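Local coordinates for protein fumarate lyase (Mesorhizobium sp., PDB 3C8T) that belongs to the fumarase/aspartase superfamily of lyases, largely helical proteins whose long central helices pack together in a tetramer, at residues 122-127 and 176-181; 169-174 and 243-248. All coordinates share one frame; numbering follows the deposited sequence.

Contact 1: residues 122-127 and 176-181; sequences LISRRI and ARLEEI
In the central helical bundle of the fumarase/aspartase fold, helices 104-140 and 160-185 pack antiparallel through Ser124 and Leu178. The short segments cross at -164°, and their axes come within 10.9 Å. The CA atoms of Ser124 and Leu178 lie 7.3 Å apart, the nearest such pair.

Leu178 carries the contact. Its CG is anti to the backbone N (chi1 -171°), and the CD1 methyl reaches the backbone of the other helix beside Ser124. CD1 of Leu178 lies 3.7 Å from CA of Ser124. The same methyl meets Ile123 through CG2, at 3.9 Å from Leu178 CD1. The two side chains cross obliquely, and the far end of Ile123 leads away from Leu178; its side chain also packs on Met17 of helix 15-20 and Phe329 of helix 315-344. CD1 of Ile127 adds a looser touch on CD1 of Leu178.

No hydrogen bond joins the two segments, so they are held by apolar packing. At the exposed margin the carboxylate of Glu179 bends toward Ser124, but OE2 of Glu179 stays 4.3 Å from OG of Ser124. Arg177 turns to other partners and forms salt bridges with Glu233 and Asp229 of the second subunit. The closest touch of the contact is CB of Ser124 against CD1 of Leu178, at 3.6 Å.

Contact 2: residues 169-174 and 243-248; sequences SAFDRH and GSLGKL
The rings of His174 and Phe171 both meet Ser244, each in its own way. The His174 imidazole has OG of Ser244 at its edge, near the ring plane. CB of Ser244 lies at the edge too, and so does CD1 of Phe171. Over one face of the imidazole sits the backbone O of Ala170, 3.1 Å above the plane and offset toward the rim. The Phe171 ring meets its neighbours obliquely. Its CZ lies 3.5 Å from CD2 of Leu245. CB of Ser244 is 3.7 Å from CZ of Phe171. CE2 of Phe171 touches CD2 of Leu248 at 4.1 Å. The Phe171 side chain crosses both leucines at about a right angle.

NE2 of His174 and OG of Ser244 form a short hydrogen bond of 2.6 Å. It is nearly straight, at 164°, and either atom could be the donor. The hydroxyl is placed for it by chi1 of -60°, with OG beside the backbone N of Ser244. CB of Ala170 packs against the same hydroxyl, 3.8 Å from OG of Ser244.

These residues join helices 160-185 and 229-255, two antiparallel long helices of the central bundle typical of the fumarase/aspartase superfamily. Their segments run at 169° to each other. All the touching residues are buried, so the His174-Ser244 bond is a polar link within a mainly apolar interface. Helix 104-140 adds Val130 and Leu134 beside Phe171. Leu245 packs on Ile335 and Ala339 of helix 315-344. Met307 of the second subunit packs on Ser244.

From the N terminus, the chain first reaches 122-127 on helix 104-140. It passes a small antiparallel sheet and enters helix 160-185, where 169-174 comes before 176-181. Contact 1 closes a loop of 48 residues at 176-181. Contact 2 starts inside that loop and closes later, at 243-248 on helix 229-255, after 68 residues. The two loops therefore cross. Helix 160-185 serves both contacts and ties helix 104-140 to helix 229-255. The contact centres are about 12 Å apart, and they touch directly where CD1 of Ile127 lies 4.2 Å from CB of His174. Both contacts also reach the second subunit.

Contact 1: residues 122-127 and 176-181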
ATOM      1  N   LEU A 122      14.540   3.696  22.707  1.00 28.80           N
ATOM      2  CA  LEU A 122      15.217   2.540  22.148  1.00 29.01           C
ATOM      3  C   LEU A 122      15.531   2.739  20.649  1.00 29.79           C
ATOM      4  O   LEU A 122      16.627   2.404  20.186  1.00 30.80           O
ATOM      5  CB  LEU A 122      14.390   1.266  22.404  1.00 28.43           C
ATOM      6  CG  LEU A 122      14.900  -0.023  21.762  1.00 29.88           C
ATOM      7  CD1 LEU A 122      16.416  -0.286  22.127  1.00 28.34           C
ATOM      8  CD2 LEU A 122      13.996  -1.198  22.217  1.00 27.41           C
ATOM      9  N   ILE A 123      14.578   3.275  19.889  1.00 29.39           N
ATOM     10  CA  ILE A 123      14.852   3.658  18.498  1.00 28.96           C
ATOM     11  C   ILE A 123      16.025   4.655  18.394  1.00 29.17           C
ATOM     12  O   ILE A 123      16.922   4.483  17.581  1.00 28.73           O
ATOM     13  CB  ILE A 123      13.587   4.264  17.812  1.00 27.72           C
ATOM     14  CG1 ILE A 123      12.487   3.200  17.661  1.00 26.37           C
ATOM     15  CG2 ILE A 123      13.954   4.915  16.482  1.00 26.43           C
ATOM     16  CD1 ILE A 123      12.854   1.972  16.804  1.00 21.48           C
ATOM     17  N   SER A 124      16.017   5.690  19.228  1.00 29.48           N
ATOM     18  CA  SER A 124      17.077   6.682  19.202  1.00 29.98           C
ATOM     19  C   SER A 124      18.462   6.058  19.456  1.00 31.22           C
ATOM     20  O   SER A 124      19.441   6.370  18.766  1.00 32.00           O
ATOM     21  CB  SER A 124      16.759   7.783  20.219  1.00 29.65           C
ATOM     22  OG  SER A 124      17.843   8.678  20.332  1.00 32.79           O
ATOM     23  N   ARG A 125      18.525   5.172  20.454  1.00 30.99           N
ATOM     24  CA  ARG A 125      19.710   4.417  20.829  1.00 31.41           C
ATOM     25  C   ARG A 125      20.232   3.581  19.625  1.00 30.66           C
ATOM     26  O   ARG A 125      21.425   3.526  19.356  1.00 30.80           O
ATOM     27  CB  ARG A 125      19.260   3.481  21.959  1.00 32.13           C
ATOM     28  CG  ARG A 125      20.203   3.196  23.015  1.00 35.96           C
ATOM     29  CD  ARG A 125      20.569   1.720  22.963  1.00 39.13           C
ATOM     30  NE  ARG A 125      19.652   0.757  23.589  1.00 38.73           N
ATOM     31  CZ  ARG A 125      19.679  -0.532  23.242  1.00 36.86           C
ATOM     32  NH1 ARG A 125      20.550  -0.926  22.323  1.00 35.45           N
ATOM     33  NH2 ARG A 125      18.893  -1.434  23.809  1.00 38.69           N
ATOM     34  N   ARG A 126      19.335   2.931  18.896  1.00 29.81           N
ATOM     35  CA  ARG A 126      19.754   2.121  17.750  1.00 28.71           C
ATOM     36  C   ARG A 126      20.211   3.000  16.562  1.00 27.74           C
ATOM     37  O   ARG A 126      21.181   2.674  15.856  1.00 27.85           O
ATOM     38  CB  ARG A 126      18.663   1.135  17.335  1.00 28.39           C
ATOM     39  CG  ARG A 126      18.098   0.294  18.468  1.00 30.18           C
ATOM     40  CD  ARG A 126      17.800  -1.065  17.908  1.00 31.36           C
ATOM     41  NE  ARG A 126      17.264  -2.007  18.874  1.00 34.72           N
ATOM     42  CZ  ARG A 126      17.999  -2.805  19.648  1.00 34.11           C
ATOM     43  NH1 ARG A 126      19.318  -2.757  19.616  1.00 31.36           N
ATOM     44  NH2 ARG A 126      17.394  -3.619  20.492  1.00 34.94           N
ATOM     45  N   ILE A 127      19.541   4.113  16.361  1.00 26.47           N
ATOM     46  CA  ILE A 127      19.954   5.079  15.336  1.00 26.98           C
ATOM     47  C   ILE A 127      21.357   5.655  15.664  1.00 28.80           C
ATOM     48  O   ILE A 127      22.207   5.783  14.788  1.00 29.59           O
ATOM     49  CB  ILE A 127      18.895   6.199  15.157  1.00 27.48           C
ATOM     50  CG1 ILE A 127      17.614   5.671  14.458  1.00 26.99           C
ATOM     51  CG2 ILE A 127      19.518   7.435  14.434  1.00 25.11           C
ATOM     52  CD1 ILE A 127      16.529   6.819  14.173  1.00 26.22           C
ATOM     53  N   ALA A 176      17.660  13.932  13.673  1.00 27.13           N
ATOM     54  CA  ALA A 176      17.015  15.235  13.790  1.00 26.54           C
ATOM     55  C   ALA A 176      15.476  15.112  13.782  1.00 26.89           C
ATOM     56  O   ALA A 176      14.802  15.739  14.607  1.00 25.50           O
ATOM     57  CB  ALA A 176      17.504  16.212  12.712  1.00 25.59           C
ATOM     58  N   ARG A 177      14.937  14.311  12.858  1.00 27.42           N
ATOM     59  CA  ARG A 177      13.465  14.087  12.757  1.00 27.52           C
ATOM     60  C   ARG A 177      12.876  13.543  14.078  1.00 28.21           C
ATOM     61  O   ARG A 177      11.835  14.013  14.547  1.00 26.97           O
ATOM     62  CB  ARG A 177      13.131  13.129  11.591  1.00 27.47           C
ATOM     63  CG  ARG A 177      13.462  13.668  10.196  1.00 27.11           C
ATOM     64  CD  ARG A 177      13.230  12.640   9.094  1.00 26.54           C
ATOM     65  NE  ARG A 177      13.561  13.260   7.811  1.00 27.63           N
ATOM     66  CZ  ARG A 177      14.609  12.940   7.057  1.00 25.32           C
ATOM     67  NH1 ARG A 177      15.407  11.937   7.395  1.00 24.72           N
ATOM     68  NH2 ARG A 177      14.837  13.624   5.948  1.00 24.91           N
ATOM     69  N   LEU A 178      13.563  12.555  14.677  1.00 29.79           N
ATOM     70  CA  LEU A 178      13.123  11.940  15.939  1.00 29.53           C
ATOM     71  C   LEU A 178      12.856  12.988  17.041  1.00 30.71           C
ATOM     72  O   LEU A 178      11.823  12.943  17.740  1.00 30.03           O
ATOM     73  CB  LEU A 178      14.145  10.879  16.400  1.00 29.34           C
ATOM     74  CG  LEU A 178      13.733   9.985  17.605  1.00 31.46           C
ATOM     75  CD1 LEU A 178      14.387   8.591  17.568  1.00 31.12           C
ATOM     76  CD2 LEU A 178      14.004  10.642  18.949  1.00 32.71           C
ATOM     77  N   GLU A 179      13.798  13.919  17.192  1.00 31.02           N
ATOM     78  CA  GLU A 179      13.712  15.000  18.164  1.00 33.17           C
ATOM     79  C   GLU A 179      12.537  15.966  17.887  1.00 32.77           C
ATOM     80  O   GLU A 179      11.892  16.446  18.822  1.00 34.22           O
ATOM     81  CB  GLU A 179      15.084  15.744  18.293  1.00 32.91           C
ATOM     82  CG  GLU A 179      16.279  14.831  18.701  1.00 39.01           C
ATOM     83  CD  GLU A 179      16.008  13.896  19.927  1.00 47.18           C
ATOM     84  OE1 GLU A 179      15.397  14.353  20.923  1.00 52.03           O
ATOM     85  OE2 GLU A 179      16.401  12.687  19.906  1.00 51.22           O
ATOM     86  N   GLU A 180      12.234  16.226  16.619  1.00 32.41           N
ATOM     87  CA  GLU A 180      11.081  17.064  16.237  1.00 32.60           C
ATOM     88  C   GLU A 180       9.710  16.408  16.522  1.00 32.21           C
ATOM     89  O   GLU A 180       8.744  17.078  16.969  1.00 31.68           O
ATOM     90  CB  GLU A 180      11.208  17.489  14.749  1.00 32.63           C
ATOM     91  CG  GLU A 180      12.342  18.522  14.530  1.00 33.74           C
ATOM     92  CD  GLU A 180      12.658  18.874  13.056  1.00 34.83           C
ATOM     93  OE1 GLU A 180      12.329  18.097  12.131  1.00 35.41           O
ATOM     94  OE2 GLU A 180      13.247  19.968  12.832  1.00 38.91           O
ATOM     95  N   ILE A 181       9.618  15.103  16.252  1.00 31.01           N
ATOM     96  CA  ILE A 181       8.350  14.368  16.408  1.00 31.21           C
ATOM     97  C   ILE A 181       7.972  14.161  17.892  1.00 31.45           C
ATOM     98  O   ILE A 181       6.799  14.215  18.221  1.00 31.34           O
ATOM     99  CB  ILE A 181       8.419  12.995  15.698  1.00 30.56           C
ATOM    100  CG1 ILE A 181       8.321  13.178  14.180  1.00 31.84           C
ATOM    101  CG2 ILE A 181       7.289  12.146  16.087  1.00 31.79           C
ATOM    102  CD1 ILE A 181       9.167  12.216  13.402  1.00 33.85           C
TER

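Contact 2: residues 169-174 and 243-248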
ATOM      1  N   SER A 169      24.631  10.121   6.129  1.00 26.55           N
ATOM      2  CA  SER A 169      23.994  11.421   6.047  1.00 25.96           C
ATOM      3  C   SER A 169      22.486  11.385   6.264  1.00 25.67           C
ATOM      4  O   SER A 169      21.928  12.284   6.914  1.00 26.16           O
ATOM      5  CB  SER A 169      24.320  12.113   4.727  1.00 26.47           C
ATOM      6  OG  SER A 169      23.612  11.498   3.670  1.00 24.93           O
ATOM      7  N   ALA A 170      21.860  10.351   5.721  1.00 25.49           N
ATOM      8  CA  ALA A 170      20.449  10.006   5.946  1.00 26.16           C
ATOM      9  C   ALA A 170      20.107   9.809   7.431  1.00 25.66           C
ATOM     10  O   ALA A 170      19.048  10.265   7.899  1.00 24.99           O
ATOM     11  CB  ALA A 170      20.086   8.693   5.144  1.00 24.45           C
ATOM     12  N   PHE A 171      20.978   9.089   8.138  1.00 24.89           N
ATOM     13  CA  PHE A 171      20.758   8.762   9.566  1.00 25.65           C
ATOM     14  C   PHE A 171      21.002   9.946  10.480  1.00 26.02           C
ATOM     15  O   PHE A 171      20.325  10.093  11.507  1.00 26.22           O
ATOM     16  CB  PHE A 171      21.546   7.526   9.980  1.00 24.39           C
ATOM     17  CG  PHE A 171      20.978   6.286   9.407  1.00 25.89           C
ATOM     18  CD1 PHE A 171      19.850   5.693   9.991  1.00 25.36           C
ATOM     19  CD2 PHE A 171      21.475   5.770   8.203  1.00 26.28           C
ATOM     20  CE1 PHE A 171      19.266   4.562   9.417  1.00 29.73           C
ATOM     21  CE2 PHE A 171      20.890   4.664   7.615  1.00 26.52           C
ATOM     22  CZ  PHE A 171      19.797   4.046   8.224  1.00 26.07           C
ATOM     23  N   ASP A 172      21.933  10.812  10.086  1.00 27.65           N
ATOM     24  CA  ASP A 172      22.053  12.126  10.702  1.00 28.41           C
ATOM     25  C   ASP A 172      20.749  12.871  10.568  1.00 28.95           C
ATOM     26  O   ASP A 172      20.324  13.497  11.521  1.00 29.83           O
ATOM     27  CB  ASP A 172      23.167  12.938  10.035  1.00 30.01           C
ATOM     28  CG  ASP A 172      24.577  12.362  10.319  1.00 31.42           C
ATOM     29  OD1 ASP A 172      24.752  11.672  11.345  1.00 32.90           O
ATOM     30  OD2 ASP A 172      25.503  12.618   9.525  1.00 33.27           O
ATOM     31  N   ARG A 173      20.094  12.828   9.395  1.00 29.26           N
ATOM     32  CA  ARG A 173      18.799  13.520   9.270  1.00 28.65           C
ATOM     33  C   ARG A 173      17.689  12.845  10.056  1.00 29.39           C
ATOM     34  O   ARG A 173      16.767  13.530  10.491  1.00 30.91           O
ATOM     35  CB  ARG A 173      18.363  13.777   7.823  1.00 27.40           C
ATOM     36  CG  ARG A 173      19.180  14.827   7.078  1.00 27.20           C
ATOM     37  CD  ARG A 173      18.732  14.969   5.592  1.00 28.25           C
ATOM     38  NE  ARG A 173      18.917  13.770   4.777  1.00 29.17           N
ATOM     39  CZ  ARG A 173      19.926  13.562   3.914  1.00 33.38           C
ATOM     40  NH1 ARG A 173      20.902  14.472   3.756  1.00 30.42           N
ATOM     41  NH2 ARG A 173      19.971  12.423   3.201  1.00 29.97           N
ATOM     42  N   HIS A 174      17.761  11.525  10.244  1.00 29.44           N
ATOM     43  CA  HIS A 174      16.660  10.804  10.904  1.00 29.00           C
ATOM     44  C   HIS A 174      16.727  11.127  12.384  1.00 29.83           C
ATOM     45  O   HIS A 174      15.676  11.283  13.028  1.00 30.42           O
ATOM     46  CB  HIS A 174      16.703   9.266  10.711  1.00 28.41           C
ATOM     47  CG  HIS A 174      16.488   8.798   9.288  1.00 26.98           C
ATOM     48  ND1 HIS A 174      15.459   9.257   8.490  1.00 26.30           N
ATOM     49  CD2 HIS A 174      17.132   7.852   8.557  1.00 22.11           C
ATOM     50  CE1 HIS A 174      15.512   8.655   7.314  1.00 25.83           C
ATOM     51  NE2 HIS A 174      16.521   7.797   7.330  1.00 24.18           N
ATOM     52  N   GLY A 243      13.372   2.597   5.202  1.00 25.58           N
ATOM     53  CA  GLY A 243      13.757   2.830   3.822  1.00 27.11           C
ATOM     54  C   GLY A 243      15.224   3.084   3.656  1.00 27.15           C
ATOM     55  O   GLY A 243      15.808   2.570   2.715  1.00 28.58           O
ATOM     56  N   SER A 244      15.816   3.882   4.550  1.00 27.11           N
ATOM     57  CA  SER A 244      17.255   4.154   4.503  1.00 27.97           C
ATOM     58  C   SER A 244      18.063   2.913   4.829  1.00 27.83           C
ATOM     59  O   SER A 244      19.103   2.709   4.239  1.00 28.10           O
ATOM     60  CB  SER A 244      17.665   5.307   5.438  1.00 28.05           C
ATOM     61  OG  SER A 244      17.001   6.518   5.080  1.00 28.90           O
ATOM     62  N   LEU A 245      17.599   2.094   5.768  1.00 26.82           N
ATOM     63  CA  LEU A 245      18.203   0.761   5.971  1.00 26.15           C
ATOM     64  C   LEU A 245      18.099  -0.120   4.717  1.00 26.23           C
ATOM     65  O   LEU A 245      19.078  -0.756   4.317  1.00 26.19           O
ATOM     66  CB  LEU A 245      17.582   0.070   7.154  1.00 25.14           C
ATOM     67  CG  LEU A 245      17.857   0.731   8.495  1.00 27.58           C
ATOM     68  CD1 LEU A 245      17.012   0.044   9.536  1.00 29.04           C
ATOM     69  CD2 LEU A 245      19.372   0.635   8.848  1.00 28.14           C
ATOM     70  N   GLY A 246      16.916  -0.166   4.084  1.00 25.30           N
ATOM     71  CA  GLY A 246      16.811  -0.887   2.830  1.00 25.31           C
ATOM     72  C   GLY A 246      17.829  -0.513   1.749  1.00 26.08           C
ATOM     73  O   GLY A 246      18.285  -1.382   1.034  1.00 26.10           O
ATOM     74  N   LYS A 247      18.144   0.783   1.604  1.00 26.41           N
ATOM     75  CA  LYS A 247      19.073   1.267   0.579  1.00 27.06           C
ATOM     76  C   LYS A 247      20.469   0.659   0.769  1.00 27.11           C
ATOM     77  O   LYS A 247      21.057   0.133  -0.171  1.00 26.67           O
ATOM     78  CB  LYS A 247      19.134   2.812   0.606  1.00 26.61           C
ATOM     79  CG  LYS A 247      19.981   3.426  -0.545  1.00 27.76           C
ATOM     80  CD  LYS A 247      21.482   3.644  -0.142  1.00 29.55           C
ATOM     81  CE  LYS A 247      22.280   4.460  -1.179  1.00 27.47           C
ATOM     82  NZ  LYS A 247      22.653   3.692  -2.398  1.00 26.81           N
ATOM     83  N   LEU A 248      20.990   0.721   2.002  1.00 27.35           N
ATOM     84  CA  LEU A 248      22.296   0.186   2.295  1.00 27.36           C
ATOM     85  C   LEU A 248      22.309  -1.319   2.270  1.00 27.12           C
ATOM     86  O   LEU A 248      23.341  -1.906   1.936  1.00 27.45           O
ATOM     87  CB  LEU A 248      22.851   0.732   3.606  1.00 28.36           C
ATOM     88  CG  LEU A 248      22.309   0.487   5.009  1.00 29.59           C
ATOM     89  CD1 LEU A 248      22.665  -0.914   5.534  1.00 28.01           C
ATOM     90  CD2 LEU A 248      22.923   1.571   5.906  1.00 24.74           C
TER